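Local coordinates for protein IscA (Thermosynechococcus elongatus, PDB 1X0G) that binds a [2Fe-2S] cluster and serves as a scaffold in iron-sulfur cluster biosynthesis, at the interface of chains A and B. Numbering follows the deposited sequence. Chains: chain A/B, IscA.

The interface of chains A and B. Residues chain A 92-95, 98; chain B 92-95, 98.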
loop_
_atom_site.group_PDB
_atom_site.type_symbol
_atom_site.label_atom_id
_atom_site.label_comp_id
_atom_site.label_asym_id
_atom_site.label_seq_id
_atom_site.Cartn_x
_atom_site.Cartn_y
_atom_site.Cartn_z
ATOM N N PHE A 92 -8.491 9.126 -1.192
ATOM C CA PHE A 92 -9.086 7.863 -1.187
ATOM C C PHE A 92 -8.697 7.240 0.143
ATOM O O PHE A 92 -7.481 7.158 0.419
ATOM C CB PHE A 92 -8.583 7.070 -2.381
ATOM C CG PHE A 92 -9.057 7.651 -3.699
ATOM C CD1 PHE A 92 -8.287 8.503 -4.408
ATOM C CD2 PHE A 92 -10.334 7.402 -4.172
ATOM C CE1 PHE A 92 -8.736 9.042 -5.594
ATOM C CE2 PHE A 92 -10.813 7.959 -5.344
ATOM C CZ PHE A 92 -10.012 8.789 -6.042
ATOM N N HIS A 93 -9.668 6.849 0.978
ATOM C CA HIS A 93 -9.343 6.070 2.202
ATOM C C HIS A 93 -10.004 4.673 2.175
ATOM O O HIS A 93 -11.177 4.567 1.947
ATOM C CB HIS A 93 -9.655 6.893 3.481
ATOM C CG HIS A 93 -9.123 6.288 4.760
ATOM N ND1 HIS A 93 -9.847 5.365 5.537
ATOM C CD2 HIS A 93 -7.955 6.498 5.433
ATOM C CE1 HIS A 93 -9.147 5.037 6.609
ATOM N NE2 HIS A 93 -8.004 5.712 6.575
ATOM N N ASN A 94 -9.250 3.600 2.367
ATOM C CA ASN A 94 -9.806 2.235 2.313
ATOM C C ASN A 94 -9.121 1.304 3.295
ATOM O O ASN A 94 -7.978 0.955 3.086
ATOM C CB ASN A 94 -9.542 1.679 0.944
ATOM C CG ASN A 94 -10.427 0.538 0.581
ATOM O OD1 ASN A 94 -10.465 0.167 -0.584
ATOM N ND2 ASN A 94 -11.182 -0.009 1.534
ATOM N N PRO A 95 -9.814 0.818 4.333
ATOM C CA PRO A 95 -8.950 0.131 5.283
ATOM C C PRO A 95 -8.427 -1.219 4.730
ATOM O O PRO A 95 -7.261 -1.544 4.948
ATOM C CB PRO A 95 -9.854 -0.059 6.507
ATOM C CG PRO A 95 -11.124 0.770 6.215
ATOM C CD PRO A 95 -11.231 0.727 4.740
ATOM N N SER A 98 -5.249 -0.987 2.979
ATOM C CA SER A 98 -4.270 -0.864 4.108
ATOM C C SER A 98 -3.510 -2.141 4.545
ATOM O O SER A 98 -2.599 -2.065 5.394
ATOM C CB SER A 98 -4.950 -0.310 5.350
ATOM O OG SER A 98 -4.075 -0.447 6.436
ATOM N N PHE B 92 0.834 -6.542 8.186
ATOM C CA PHE B 92 0.795 -5.208 8.761
ATOM C C PHE B 92 -0.460 -4.440 8.301
ATOM O O PHE B 92 -0.748 -4.313 7.106
ATOM C CB PHE B 92 2.017 -4.423 8.287
ATOM C CG PHE B 92 3.311 -5.090 8.573
ATOM C CD1 PHE B 92 3.853 -5.990 7.665
ATOM C CD2 PHE B 92 3.954 -4.881 9.774
ATOM C CE1 PHE B 92 5.086 -6.644 7.911
ATOM C CE2 PHE B 92 5.157 -5.535 10.046
ATOM C CZ PHE B 92 5.751 -6.427 9.084
ATOM N N HIS B 93 -1.192 -3.878 9.225
ATOM C CA HIS B 93 -2.435 -3.126 8.920
ATOM C C HIS B 93 -2.330 -1.812 9.640
ATOM O O HIS B 93 -2.321 -1.795 10.859
ATOM C CB HIS B 93 -3.648 -3.878 9.436
ATOM C CG HIS B 93 -4.938 -3.153 9.231
ATOM N ND1 HIS B 93 -5.888 -3.569 8.312
ATOM C CD2 HIS B 93 -5.463 -2.061 9.857
ATOM C CE1 HIS B 93 -6.941 -2.761 8.383
ATOM N NE2 HIS B 93 -6.701 -1.832 9.303
ATOM N N ASN B 94 -2.201 -0.729 8.894
ATOM C CA ASN B 94 -1.904 0.550 9.459
ATOM C C ASN B 94 -2.989 1.446 8.987
ATOM O O ASN B 94 -3.055 1.754 7.834
ATOM C CB ASN B 94 -0.516 1.058 9.031
ATOM C CG ASN B 94 -0.125 2.342 9.740
ATOM O OD1 ASN B 94 -0.944 2.939 10.482
ATOM N ND2 ASN B 94 1.114 2.770 9.560
ATOM N N PRO B 95 -3.883 1.844 9.866
ATOM C CA PRO B 95 -5.026 2.666 9.452
ATOM C C PRO B 95 -4.592 4.027 8.943
ATOM O O PRO B 95 -5.229 4.545 8.030
ATOM C CB PRO B 95 -5.843 2.860 10.728
ATOM C CG PRO B 95 -5.273 1.966 11.741
ATOM C CD PRO B 95 -3.862 1.567 11.308
ATOM N N SER B 98 -3.526 4.105 5.204
ATOM C CA SER B 98 -4.438 3.533 4.207
ATOM C C SER B 98 -5.104 4.648 3.446
ATOM O O SER B 98 -6.372 4.720 3.489
ATOM C CB SER B 98 -5.540 2.703 4.808
ATOM O OG SER B 98 -6.405 2.377 3.721
#
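The hydroxyl OG of A:Ser98 meets the backbone of B:Asn94 twice: it donates to the carbonyl O at 2.8 Å and takes a weak bond from the amide N at 3.1 Å. The donor stands above the carbonyl plane, with a C=O...OG angle of 107°. With OG anti to its own backbone N (chi1 169°), the hydroxyl points across the subunit boundary and also lies over the centre of the B:His93 imidazole, 3.9 Å above the ring plane. The two halves of this two-fold homodimer interface, in which A:Ser98 and B:Ser98 each face the loop that follows strand 87-93 of the other chain, differ in detail. In the twin, the amide N of A:Asn94 bonds the main-chain O of B:Ser98 at 3.3 Å; the approach of the B:Ser98 hydroxyl to the A:Asn94 carbonyl is too short to be trusted. A:His93, its CG anti to the backbone N (chi1 -169°), lays one face of its imidazole against that B:Ser98 carbonyl O, which sits towards the CG-CD2 side of the ring, and reaches on with NE2 to the O of B:Pro95, a weak bond of 3.3 Å. An alanine here would probably leave the B:Pro95 carbonyl without this partner and open a gap beside B:Ser98. Across the boundary, B:His93 makes a looser approach to the equivalent proline carbonyl, its ring carbon CE1 lying 3.7 Å from O of A:Pro95.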